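PDB 3M9V: FAD-dependent oxidoreductase from Actinomadura kijaniata, which binds dTDP and a flavin cofactor and, as a member of the acyl-CoA dehydrogenase family, probably carries out an oxidation step in the biosynthesis of D-kijanose. Local coordinates for residues Thr179-Asn184 with Val225-Asp230; Thr53-Ala58 with Ala96-Ala101; Pro36-Thr41 with Leu89-Ala94; Asp79-Val84 with Ser260-Gly265. One frame throughout, in Å; residues are numbered along the deposited sequence.

Interaction 1 (Thr179-Asn184 with Val225-Asp230); sequences THFVIN and VDIVFD
I183 and F229 meet inside the β-domain in the middle of the acyl-CoA dehydrogenase fold, where strands 180-183 and 225-229 cross nearly at right angles within the curled sheet, without pairing directly. Their axes lie 11.0 Å apart at 81° to each other. No hydrogen bond joins the segments, and the contact between them is made by F181, I183, I227 and F229. The tight part belongs to I183. With CG1 anti to the carbonyl carbon (chi1 -58°), the CG1 branch carries CD1 forward to the F229 ring, while the CG2 branch lies 3.8 Å from both CZ and CE2 of F229. The aromatic side chain arrives from the opposite direction, so the end of its ring lies against both branches of I183. A glycine in place of I183 would probably open a gap beside the F229 ring and leave I227 CD1 with only F181 as partner across this contact. Across the two segments F181 is held more sparsely, by one oblique touch of its CD1 on I227 CD1 at 3.8 Å; its ring also meets that of F208. V228 and D230, by contrast, take no part in this interior and lie nearer solvent, D230 exposed, while N184 makes a weak hydrogen bond to the diphosphate of bound dTDP. The closest touch of the interface is I183 CD1 against F229 CZ, at 3.4 Å.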
loop_
_atom_site.group_PDB
_atom_site.type_symbol
_atom_site.label_atom_id
_atom_site.label_comp_id
_atom_site.label_asym_id
_atom_site.label_seq_id
_atom_site.Cartn_x
_atom_site.Cartn_y
_atom_site.Cartn_z
ATOM N N THR A 179 -23.825 -34.648 10.849
ATOM C CA THR A 179 -24.665 -35.837 10.830
ATOM C C THR A 179 -24.977 -36.102 9.365
ATOM O O THR A 179 -25.228 -37.246 8.974
ATOM C CB THR A 179 -26.015 -35.609 11.549
ATOM O OG1 THR A 179 -26.699 -34.485 10.957
ATOM C CG2 THR A 179 -25.756 -35.382 13.033
ATOM N N HIS A 180 -24.988 -35.042 8.556
ATOM C CA HIS A 180 -25.320 -35.199 7.143
ATOM C C HIS A 180 -24.304 -34.423 6.316
ATOM O O HIS A 180 -23.959 -33.306 6.714
ATOM C CB HIS A 180 -26.656 -34.550 6.820
ATOM C CG HIS A 180 -27.855 -35.219 7.417
ATOM N ND1 HIS A 180 -28.119 -35.218 8.771
ATOM C CD2 HIS A 180 -28.903 -35.840 6.822
ATOM C CE1 HIS A 180 -29.261 -35.849 8.984
ATOM N NE2 HIS A 180 -29.763 -36.227 7.820
ATOM N N PHE A 181 -23.875 -34.966 5.180
ATOM C CA PHE A 181 -22.780 -34.370 4.409
ATOM C C PHE A 181 -23.249 -34.271 2.964
ATOM O O PHE A 181 -23.507 -35.302 2.310
ATOM C CB PHE A 181 -21.522 -35.239 4.512
ATOM C CG PHE A 181 -20.952 -35.304 5.893
ATOM C CD1 PHE A 181 -19.874 -34.505 6.254
ATOM C CD2 PHE A 181 -21.548 -36.098 6.862
ATOM C CE1 PHE A 181 -19.361 -34.545 7.548
ATOM C CE2 PHE A 181 -21.065 -36.137 8.161
ATOM C CZ PHE A 181 -19.969 -35.360 8.499
ATOM N N VAL A 182 -23.412 -33.041 2.481
ATOM C CA VAL A 182 -23.741 -32.834 1.072
ATOM C C VAL A 182 -22.444 -32.813 0.271
ATOM O O VAL A 182 -21.540 -32.041 0.595
ATOM C CB VAL A 182 -24.497 -31.511 0.877
ATOM C CG1 VAL A 182 -24.864 -31.286 -0.586
ATOM C CG2 VAL A 182 -25.752 -31.513 1.696
ATOM N N ILE A 183 -22.319 -33.667 -0.743
ATOM C CA ILE A 183 -21.015 -33.950 -1.334
ATOM C C ILE A 183 -21.122 -33.586 -2.806
ATOM O O ILE A 183 -22.096 -33.958 -3.464
ATOM C CB ILE A 183 -20.659 -35.453 -1.239
ATOM C CG1 ILE A 183 -20.672 -35.905 0.223
ATOM C CG2 ILE A 183 -19.271 -35.774 -1.801
ATOM C CD1 ILE A 183 -19.690 -35.145 1.094
ATOM N N ASN A 184 -20.147 -32.847 -3.323
ATOM C CA ASN A 184 -20.147 -32.582 -4.752
ATOM C C ASN A 184 -19.454 -33.734 -5.470
ATOM O O ASN A 184 -18.280 -34.014 -5.224
ATOM C CB ASN A 184 -19.401 -31.285 -5.047
ATOM C CG ASN A 184 -20.192 -30.064 -4.611
ATOM O OD1 ASN A 184 -21.245 -30.169 -3.974
ATOM N ND2 ASN A 184 -19.694 -28.894 -4.987
ATOM N N VAL A 225 -11.708 -30.885 8.553
ATOM C CA VAL A 225 -10.976 -32.125 8.349
ATOM C C VAL A 225 -11.337 -32.739 7.011
ATOM O O VAL A 225 -12.193 -32.221 6.307
ATOM C CB VAL A 225 -11.306 -33.140 9.443
ATOM C CG1 VAL A 225 -10.887 -32.607 10.829
ATOM C CG2 VAL A 225 -12.786 -33.557 9.380
ATOM N N ASP A 226 -10.682 -33.842 6.677
ATOM C CA ASP A 226 -10.991 -34.630 5.488
ATOM C C ASP A 226 -12.046 -35.710 5.727
ATOM O O ASP A 226 -12.155 -36.203 6.849
ATOM C CB ASP A 226 -9.712 -35.320 5.049
ATOM C CG ASP A 226 -8.832 -34.402 4.228
ATOM O OD1 ASP A 226 -8.826 -33.167 4.441
ATOM O OD2 ASP A 226 -8.182 -34.935 3.311
ATOM N N ILE A 227 -12.835 -36.065 4.707
ATOM C CA ILE A 227 -13.796 -37.162 4.906
ATOM C C ILE A 227 -13.643 -38.151 3.741
ATOM O O ILE A 227 -13.348 -37.735 2.621
ATOM C CB ILE A 227 -15.244 -36.685 5.032
ATOM C CG1 ILE A 227 -15.707 -36.029 3.723
ATOM C CG2 ILE A 227 -15.445 -35.808 6.295
ATOM C CD1 ILE A 227 -17.050 -35.381 3.824
ATOM N N VAL A 228 -13.798 -39.445 4.009
ATOM C CA VAL A 228 -13.452 -40.500 3.055
ATOM C C VAL A 228 -14.642 -41.411 2.768
ATOM O O VAL A 228 -15.389 -41.758 3.690
ATOM C CB VAL A 228 -12.312 -41.370 3.593
ATOM C CG1 VAL A 228 -11.801 -42.326 2.516
ATOM C CG2 VAL A 228 -11.171 -40.489 4.067
ATOM N N PHE A 229 -14.823 -41.773 1.501
ATOM C CA PHE A 229 -15.973 -42.553 1.065
ATOM C C PHE A 229 -15.371 -43.794 0.411
ATOM O O PHE A 229 -14.588 -43.669 -0.523
ATOM C CB PHE A 229 -16.847 -41.833 0.033
ATOM C CG PHE A 229 -17.028 -40.368 0.310
ATOM C CD1 PHE A 229 -17.763 -39.936 1.400
ATOM C CD2 PHE A 229 -16.470 -39.422 -0.536
ATOM C CE1 PHE A 229 -17.918 -38.570 1.683
ATOM C CE2 PHE A 229 -16.612 -38.070 -0.260
ATOM C CZ PHE A 229 -17.343 -37.633 0.842
ATOM N N ASP A 230 -15.731 -44.971 0.910
ATOM C CA ASP A 230 -15.209 -46.248 0.399
ATOM C C ASP A 230 -16.462 -47.056 0.058
ATOM O O ASP A 230 -17.086 -47.678 0.929
ATOM C CB ASP A 230 -14.324 -46.879 1.478
ATOM C CG ASP A 230 -13.870 -48.289 1.141
ATOM O OD1 ASP A 230 -13.599 -48.569 -0.051
ATOM O OD2 ASP A 230 -13.768 -49.092 2.101
#

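Interaction 2 (Thr53-Ala58 with Ala96-Ala101); sequences TDTFDA and ASTALA
T55 and T98 mark the nearest backbone approach of two helical segments, their CA atoms 8.4 Å apart. The axes of helices 53-58 and 96-101 come within 11.5 Å and cross at -49°, a spacing wide enough for side chains to fill and for a water to enter. F56 reaches across most deeply. With CG anti to the carbonyl carbon (chi1 -80°), its ring is directed at the facing helix. F56 CZ comes to 3.8 Å from A101 CB, a methyl that lies oblique to the ring. The same F56 CZ stands 3.8 Å from T98 O, this time with the oxygen at the ring edge, near its plane, where the aromatic hydrogens give a slightly positive rim. F56 and T98 slide past each other in opposite directions, bringing F56 CE2 to 4.1 Å from T98 CG2. The two threonines approach tip to tip through their methyls, CG2 to CG2. Their hydroxyls are linked by one water, 2.8 Å from T55 OG1 and 2.7 Å from T98 OG1; the water donates to T98, whose hydroxyl is also hydrogen-bonded to D95 OD1. Apolar touches thus dominate, with a single water bridging the two hydroxyls beside them. I38 of helix 35-48 touches both threonines and V91 of helix 81-94 lies against T98, so the contact lies among the helices of the N-terminal domain, with A99 of its second helix packed on V266 of helix 264-283 in the C-terminal domain.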
loop_
_atom_site.group_PDB
_atom_site.type_symbol
_atom_site.label_atom_id
_atom_site.label_comp_id
_atom_site.label_asym_id
_atom_site.label_seq_id
_atom_site.Cartn_x
_atom_site.Cartn_y
_atom_site.Cartn_z
ATOM N N THR A 53 -17.317 -28.891 20.784
ATOM C CA THR A 53 -18.551 -29.653 20.609
ATOM C C THR A 53 -19.636 -29.131 21.541
ATOM O O THR A 53 -20.815 -29.152 21.190
ATOM C CB THR A 53 -18.359 -31.153 20.896
ATOM O OG1 THR A 53 -17.745 -31.287 22.182
ATOM C CG2 THR A 53 -17.478 -31.801 19.826
ATOM N N ASP A 54 -19.248 -28.620 22.702
ATOM C CA ASP A 54 -20.248 -28.126 23.659
ATOM C C ASP A 54 -20.952 -26.843 23.225
ATOM O O ASP A 54 -22.125 -26.586 23.556
ATOM C CB ASP A 54 -19.625 -27.839 25.041
ATOM C CG ASP A 54 -18.291 -27.100 24.950
ATOM O OD1 ASP A 54 -18.004 -26.145 25.709
ATOM O OD2 ASP A 54 -17.505 -27.485 24.061
ATOM N N THR A 55 -20.238 -26.000 22.483
ATOM C CA THR A 55 -20.927 -24.811 21.984
ATOM C C THR A 55 -22.015 -25.256 21.019
ATOM O O THR A 55 -23.124 -24.706 21.000
ATOM C CB THR A 55 -19.915 -23.950 21.196
ATOM O OG1 THR A 55 -18.998 -23.414 22.155
ATOM C CG2 THR A 55 -20.649 -22.856 20.437
ATOM N N PHE A 56 -21.671 -26.223 20.171
ATOM C CA PHE A 56 -22.637 -26.673 19.169
ATOM C C PHE A 56 -23.777 -27.461 19.784
ATOM O O PHE A 56 -24.929 -27.323 19.356
ATOM C CB PHE A 56 -21.968 -27.388 17.992
ATOM C CG PHE A 56 -21.392 -26.377 17.043
ATOM C CD1 PHE A 56 -22.131 -25.928 15.948
ATOM C CD2 PHE A 56 -20.155 -25.799 17.324
ATOM C CE1 PHE A 56 -21.611 -24.911 15.123
ATOM C CE2 PHE A 56 -19.648 -24.780 16.507
ATOM C CZ PHE A 56 -20.378 -24.343 15.405
ATOM N N ASP A 57 -23.481 -28.213 20.843
ATOM C CA ASP A 57 -24.615 -28.819 21.548
ATOM C C ASP A 57 -25.580 -27.747 22.047
ATOM O O ASP A 57 -26.788 -27.877 21.874
ATOM C CB ASP A 57 -24.201 -29.750 22.693
ATOM C CG ASP A 57 -23.579 -31.042 22.205
ATOM O OD1 ASP A 57 -23.790 -31.468 21.048
ATOM O OD2 ASP A 57 -22.817 -31.642 22.988
ATOM N N ALA A 58 -25.084 -26.669 22.650
ATOM C CA ALA A 58 -26.003 -25.617 23.091
ATOM C C ALA A 58 -26.789 -24.938 21.964
ATOM O O ALA A 58 -27.962 -24.590 22.141
ATOM C CB ALA A 58 -25.255 -24.578 23.947
ATOM N N ALA A 96 -13.489 -16.913 15.745
ATOM C CA ALA A 96 -13.692 -16.964 14.303
ATOM C C ALA A 96 -13.916 -18.402 13.823
ATOM O O ALA A 96 -14.676 -18.599 12.868
ATOM C CB ALA A 96 -12.434 -16.408 13.639
ATOM N N SER A 97 -13.230 -19.366 14.437
ATOM C CA SER A 97 -13.464 -20.778 14.099
ATOM C C SER A 97 -14.911 -21.159 14.321
ATOM O O SER A 97 -15.470 -21.837 13.468
ATOM C CB SER A 97 -12.650 -21.779 14.935
ATOM O OG SER A 97 -11.271 -21.626 14.623
ATOM N N THR A 98 -15.509 -20.734 15.435
ATOM C CA THR A 98 -16.909 -21.105 15.656
ATOM C C THR A 98 -17.816 -20.483 14.600
ATOM O O THR A 98 -18.802 -21.076 14.160
ATOM C CB THR A 98 -17.366 -20.577 17.041
ATOM O OG1 THR A 98 -16.561 -21.202 18.047
ATOM C CG2 THR A 98 -18.837 -20.831 17.311
ATOM N N ALA A 99 -17.529 -19.230 14.252
ATOM C CA ALA A 99 -18.315 -18.558 13.223
ATOM C C ALA A 99 -18.189 -19.281 11.879
ATOM O O ALA A 99 -19.164 -19.334 11.138
ATOM C CB ALA A 99 -17.879 -17.076 13.081
ATOM N N LEU A 100 -16.998 -19.756 11.535
ATOM C CA LEU A 100 -16.742 -20.303 10.212
ATOM C C LEU A 100 -17.543 -21.614 10.123
ATOM O O LEU A 100 -18.214 -21.881 9.118
ATOM C CB LEU A 100 -15.249 -20.608 10.047
ATOM C CG LEU A 100 -14.901 -21.380 8.757
ATOM C CD1 LEU A 100 -15.332 -20.526 7.602
ATOM C CD2 LEU A 100 -13.404 -21.697 8.601
ATOM N N ALA A 101 -17.488 -22.416 11.190
ATOM C CA ALA A 101 -18.308 -23.620 11.237
ATOM C C ALA A 101 -19.794 -23.295 11.217
ATOM O O ALA A 101 -20.500 -23.916 10.447
ATOM C CB ALA A 101 -17.994 -24.503 12.442
HETATM O O HOH W 1 -17.195 -22.019 20.547
#

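Interaction 3 (Pro36-Thr41 with Leu89-Ala94); sequences PRIRST and LAVARA
I38 and A94 join two helices of the α-helical N-terminal domain of the acyl-CoA dehydrogenase fold, 35-48 and 81-94. The short segments run in broadly the same direction, 33° apart, with axes that approach to 9.1 Å. The backbones come particularly near where R39 faces A94, their CA atoms being 4.7 Å apart, an approach that the small methyl side chain of A94 allows. That methyl is the centre of the contact. I38 meets it with its CG2 branch, which stands 3.6 Å from A94 CB. The other branch takes a separate direction: because CG1 is anti to the carbonyl carbon (chi1 -66°), I38 CD1 is carried toward the preceding turn of the facing helix and ends 4.4 Å from V91 CG1, a looser touch. The isoleucine thus spans one turn of the facing helix, CG2 on A94 and CD1 near V91, and T98 of helix 96-118 packs against both I38 and V91. At the solvent edge R39 contributes its backbone and the root of its side chain, with CA 4.0 Å from A94 O and CB 4.3 Å from A94 CB. Two of the nearby arginines have partners outside the contact: R93 forms a salt bridge with D276 of helix 264-283, and R37 one with D54. With no hydrogen bond or salt bridge between the two segments, the pairing rests on the fit of aliphatic surfaces, and its cohesion probably comes from burying I38, V91 and A94 together.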
loop_
_atom_site.group_PDB
_atom_site.type_symbol
_atom_site.label_atom_id
_atom_site.label_comp_id
_atom_site.label_asym_id
_atom_site.label_seq_id
_atom_site.Cartn_x
_atom_site.Cartn_y
_atom_site.Cartn_z
ATOM N N PRO A 36 -20.712 -15.491 25.738
ATOM C CA PRO A 36 -19.730 -15.665 26.821
ATOM C C PRO A 36 -19.056 -17.033 26.860
ATOM O O PRO A 36 -17.874 -17.116 27.157
ATOM C CB PRO A 36 -20.555 -15.444 28.105
ATOM C CG PRO A 36 -21.790 -14.643 27.640
ATOM C CD PRO A 36 -22.054 -15.120 26.228
ATOM N N ARG A 37 -19.738 -18.130 26.559
ATOM C CA ARG A 37 -19.026 -19.415 26.494
ATOM C C ARG A 37 -18.049 -19.482 25.311
ATOM O O ARG A 37 -16.923 -19.987 25.408
ATOM C CB ARG A 37 -19.988 -20.604 26.383
ATOM C CG ARG A 37 -19.289 -21.972 26.266
ATOM C CD ARG A 37 -20.218 -23.084 25.751
ATOM N NE ARG A 37 -21.149 -23.449 26.816
ATOM C CZ ARG A 37 -20.930 -24.354 27.772
ATOM N NH1 ARG A 37 -21.852 -24.523 28.713
ATOM N NH2 ARG A 37 -19.820 -25.079 27.824
ATOM N N ILE A 38 -18.503 -18.963 24.176
ATOM C CA ILE A 38 -17.680 -18.934 22.972
ATOM C C ILE A 38 -16.360 -18.198 23.190
ATOM O O ILE A 38 -15.286 -18.727 22.894
ATOM C CB ILE A 38 -18.477 -18.394 21.768
ATOM C CG1 ILE A 38 -19.590 -19.404 21.464
ATOM C CG2 ILE A 38 -17.535 -18.108 20.590
ATOM C CD1 ILE A 38 -20.675 -18.911 20.491
ATOM N N ARG A 39 -16.423 -17.020 23.799
ATOM C CA ARG A 39 -15.207 -16.275 24.094
ATOM C C ARG A 39 -14.336 -16.983 25.118
ATOM O O ARG A 39 -13.105 -16.966 25.059
ATOM C CB ARG A 39 -15.591 -14.904 24.657
ATOM C CG ARG A 39 -14.557 -13.836 24.409
ATOM C CD ARG A 39 -15.182 -12.455 24.557
ATOM N NE ARG A 39 -15.937 -12.340 25.801
ATOM C CZ ARG A 39 -17.265 -12.322 25.868
ATOM N NH1 ARG A 39 -17.868 -12.226 27.051
ATOM N NH2 ARG A 39 -17.989 -12.390 24.756
ATOM N N SER A 40 -14.978 -17.635 26.076
ATOM C CA SER A 40 -14.269 -18.178 27.224
ATOM C C SER A 40 -13.419 -19.367 26.809
ATOM O O SER A 40 -12.310 -19.538 27.301
ATOM C CB SER A 40 -15.256 -18.642 28.302
ATOM O OG SER A 40 -15.753 -17.514 28.990
ATOM N N THR A 41 -13.952 -20.210 25.925
ATOM C CA THR A 41 -13.198 -21.418 25.595
ATOM C C THR A 41 -12.314 -21.296 24.351
ATOM O O THR A 41 -11.639 -22.262 23.981
ATOM C CB THR A 41 -14.102 -22.676 25.452
ATOM O OG1 THR A 41 -15.034 -22.422 24.396
ATOM C CG2 THR A 41 -14.916 -22.918 26.744
ATOM N N LEU A 89 -20.653 -12.104 12.118
ATOM C CA LEU A 89 -19.741 -11.075 12.620
ATOM C C LEU A 89 -19.750 -11.075 14.162
ATOM O O LEU A 89 -18.689 -11.115 14.810
ATOM C CB LEU A 89 -20.221 -9.741 12.011
ATOM C CG LEU A 89 -19.300 -8.520 12.128
ATOM C CD1 LEU A 89 -19.868 -7.339 11.289
ATOM C CD2 LEU A 89 -19.192 -8.066 13.603
ATOM N N ALA A 90 -20.935 -11.045 14.772
ATOM C CA ALA A 90 -20.983 -11.054 16.250
ATOM C C ALA A 90 -20.331 -12.324 16.821
ATOM O O ALA A 90 -19.554 -12.257 17.787
ATOM C CB ALA A 90 -22.466 -10.931 16.758
ATOM N N VAL A 91 -20.580 -13.479 16.197
ATOM C CA VAL A 91 -19.924 -14.697 16.679
ATOM C C VAL A 91 -18.402 -14.644 16.495
ATOM O O VAL A 91 -17.639 -15.039 17.378
ATOM C CB VAL A 91 -20.544 -15.993 16.081
ATOM C CG1 VAL A 91 -19.779 -17.265 16.504
ATOM C CG2 VAL A 91 -22.008 -16.136 16.500
ATOM N N ALA A 92 -17.958 -14.163 15.336
ATOM C CA ALA A 92 -16.529 -14.093 15.052
ATOM C C ALA A 92 -15.767 -13.165 16.003
ATOM O O ALA A 92 -14.597 -13.423 16.288
ATOM C CB ALA A 92 -16.289 -13.709 13.596
ATOM N N ARG A 93 -16.400 -12.107 16.501
ATOM C CA ARG A 93 -15.689 -11.274 17.466
ATOM C C ARG A 93 -15.392 -12.094 18.697
ATOM O O ARG A 93 -14.439 -11.793 19.384
ATOM C CB ARG A 93 -16.520 -10.084 17.955
ATOM C CG ARG A 93 -16.730 -9.128 16.840
ATOM C CD ARG A 93 -17.760 -8.094 17.195
ATOM N NE ARG A 93 -17.315 -7.393 18.389
ATOM C CZ ARG A 93 -17.763 -6.188 18.700
ATOM N NH1 ARG A 93 -18.629 -5.569 17.904
ATOM N NH2 ARG A 93 -17.328 -5.619 19.809
ATOM N N ALA A 94 -16.202 -13.110 18.982
ATOM C CA ALA A 94 -15.875 -14.051 20.052
ATOM C C ALA A 94 -14.930 -15.189 19.647
ATOM O O ALA A 94 -13.982 -15.489 20.388
ATOM C CB ALA A 94 -17.164 -14.576 20.653
#

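Interaction 4 (Asp79-Val84 with Ser260-Gly265); sequences DRLYDV and SVSVLG
L81 leads the first turn of helix 81-94 toward V261 and S262, and its side chain can be followed outward. CB points at the facing segment without making a near contact, and CG, anti to the carbonyl carbon (chi1 -71°), serves to place the two methyls. CD1 then meets V261 CG1 at 3.8 Å, and CD2 lies 4.0 Å from both that same methyl and S262 CB. The leucine and valine side chains cross at about a right angle, so the fork of L81 takes in a single methyl of V261. Beyond the two segments, L110 and L315 also pack on L81. One turn on, V84 is set over the serine: its CG1 branch touches S262 OG at 3.4 Å, a van der Waals contact rather than a polar bond, while S262 CB lies 3.8 Å from L81 O. S262 is therefore wedged between L81 and V84, meeting apolar groups and a carbonyl. The start of the helix is also tied by D319 of helix 291-323, whose two carboxylate oxygens accept the backbone N-H groups of L81 and Y82. L81 lies about 8 Å, side chain to ligand, from the bound dTDP. This junction, between the first turn of helix 81-94 and the residues leading into helix 264-283, belongs to the packing of the N-terminal helical domain against the C-terminal helices that characterises the acyl-CoA dehydrogenase fold.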
loop_
_atom_site.group_PDB
_atom_site.type_symbol
_atom_site.label_atom_id
_atom_site.label_comp_id
_atom_site.label_asym_id
_atom_site.label_seq_id
_atom_site.Cartn_x
_atom_site.Cartn_y
_atom_site.Cartn_z
ATOM N N ASP A 79 -33.891 -15.119 6.320
ATOM C CA ASP A 79 -33.704 -15.390 4.905
ATOM C C ASP A 79 -32.874 -14.324 4.205
ATOM O O ASP A 79 -32.714 -14.452 2.996
ATOM C CB ASP A 79 -35.054 -15.528 4.207
ATOM C CG ASP A 79 -35.794 -14.209 4.166
ATOM O OD1 ASP A 79 -35.459 -13.242 4.884
ATOM O OD2 ASP A 79 -36.744 -14.131 3.376
ATOM N N ARG A 80 -32.309 -13.342 4.913
ATOM C CA ARG A 80 -31.350 -12.435 4.271
ATOM C C ARG A 80 -29.892 -12.824 4.519
ATOM O O ARG A 80 -29.467 -13.018 5.663
ATOM C CB ARG A 80 -31.473 -11.027 4.848
ATOM C CG ARG A 80 -32.774 -10.274 4.633
ATOM C CD ARG A 80 -33.158 -10.074 3.193
ATOM N NE ARG A 80 -34.495 -9.481 3.226
ATOM C CZ ARG A 80 -34.741 -8.175 3.205
ATOM N NH1 ARG A 80 -33.748 -7.300 3.100
ATOM N NH2 ARG A 80 -35.989 -7.737 3.235
ATOM N N LEU A 81 -29.100 -12.841 3.449
ATOM C CA LEU A 81 -27.666 -13.044 3.630
ATOM C C LEU A 81 -27.071 -11.963 4.533
ATOM O O LEU A 81 -26.139 -12.182 5.311
ATOM C CB LEU A 81 -26.997 -13.056 2.257
ATOM C CG LEU A 81 -27.310 -14.327 1.437
ATOM C CD1 LEU A 81 -27.087 -13.936 -0.018
ATOM C CD2 LEU A 81 -26.429 -15.522 1.827
ATOM N N TYR A 82 -27.589 -10.753 4.377
ATOM C CA TYR A 82 -27.081 -9.632 5.133
ATOM C C TYR A 82 -27.286 -9.969 6.599
ATOM O O TYR A 82 -26.371 -9.775 7.374
ATOM C CB TYR A 82 -27.843 -8.365 4.764
ATOM C CG TYR A 82 -27.338 -7.097 5.420
ATOM C CD1 TYR A 82 -26.470 -6.260 4.713
ATOM C CD2 TYR A 82 -27.732 -6.742 6.701
ATOM C CE1 TYR A 82 -25.983 -5.085 5.251
ATOM C CE2 TYR A 82 -27.245 -5.551 7.258
ATOM C CZ TYR A 82 -26.392 -4.744 6.510
ATOM O OH TYR A 82 -25.902 -3.542 6.958
ATOM N N ASP A 83 -28.456 -10.443 7.019
ATOM C CA ASP A 83 -28.583 -10.709 8.443
ATOM C C ASP A 83 -27.763 -11.895 8.921
ATOM O O ASP A 83 -27.353 -11.880 10.087
ATOM C CB ASP A 83 -30.033 -10.943 8.873
ATOM C CG ASP A 83 -30.828 -9.656 8.841
ATOM O OD1 ASP A 83 -30.197 -8.597 8.670
ATOM O OD2 ASP A 83 -32.056 -9.690 8.999
ATOM N N VAL A 84 -27.579 -12.903 8.065
ATOM C CA VAL A 84 -26.724 -14.005 8.450
ATOM C C VAL A 84 -25.312 -13.463 8.662
ATOM O O VAL A 84 -24.622 -13.849 9.609
ATOM C CB VAL A 84 -26.689 -15.100 7.353
ATOM C CG1 VAL A 84 -25.630 -16.164 7.703
ATOM C CG2 VAL A 84 -28.055 -15.770 7.202
ATOM N N SER A 260 -21.748 -18.981 -0.060
ATOM C CA SER A 260 -20.479 -18.570 0.527
ATOM C C SER A 260 -20.351 -17.109 0.915
ATOM O O SER A 260 -19.484 -16.773 1.720
ATOM C CB SER A 260 -19.339 -18.828 -0.470
ATOM O OG SER A 260 -19.097 -20.226 -0.478
ATOM N N VAL A 261 -21.181 -16.242 0.347
ATOM C CA VAL A 261 -20.979 -14.795 0.469
ATOM C C VAL A 261 -21.108 -14.254 1.896
ATOM O O VAL A 261 -20.440 -13.278 2.286
ATOM C CB VAL A 261 -21.830 -13.983 -0.558
ATOM C CG1 VAL A 261 -23.293 -13.957 -0.135
ATOM C CG2 VAL A 261 -21.256 -12.560 -0.595
ATOM N N SER A 262 -21.928 -14.924 2.705
ATOM C CA SER A 262 -22.142 -14.411 4.045
ATOM C C SER A 262 -20.938 -14.609 4.980
ATOM O O SER A 262 -20.783 -13.972 6.047
ATOM C CB SER A 262 -23.537 -14.834 4.558
ATOM O OG SER A 262 -23.539 -16.173 5.021
ATOM N N VAL A 263 -20.067 -15.525 4.589
ATOM C CA VAL A 263 -18.838 -15.784 5.334
ATOM C C VAL A 263 -17.923 -14.556 5.409
ATOM O O VAL A 263 -17.010 -14.559 6.220
ATOM C CB VAL A 263 -18.020 -16.980 4.782
ATOM C CG1 VAL A 263 -17.058 -16.526 3.718
ATOM C CG2 VAL A 263 -17.219 -17.608 5.921
ATOM N N LEU A 264 -18.177 -13.524 4.601
ATOM C CA LEU A 264 -17.444 -12.276 4.654
ATOM C C LEU A 264 -17.647 -11.642 6.038
ATOM O O LEU A 264 -16.729 -10.981 6.501
ATOM C CB LEU A 264 -17.903 -11.281 3.572
ATOM C CG LEU A 264 -17.546 -11.617 2.107
ATOM C CD1 LEU A 264 -17.889 -10.555 1.049
ATOM C CD2 LEU A 264 -16.077 -12.086 1.967
ATOM N N GLY A 265 -18.809 -11.828 6.660
ATOM C CA GLY A 265 -19.051 -11.349 8.014
ATOM C C GLY A 265 -18.047 -11.869 9.029
ATOM O O GLY A 265 -17.740 -11.196 10.022
#

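How the interactions relate
From the N terminus, segments 36-41, 53-58 and 79-84 open interactions 3, 2 and 4 in turn. Interaction 3 closes first, at 89-94, and interaction 2 follows at 96-101, so these two cross; interaction 4 crosses both and closes only at 260-265. Interaction 1, between 179-184 and 225-230, is nested within that long loop. Interactions 2 and 3 adjoin, with R37 and D54 joined by a salt bridge, and knit together the N-terminal helices. Interaction 4 shares helix 81-94 with interaction 3, touches interaction 2 through L100 and V263, and ties this domain to the C-terminal helices. Interaction 1 stands apart in the β-domain, its nearest atoms about 9 Å from interaction 2.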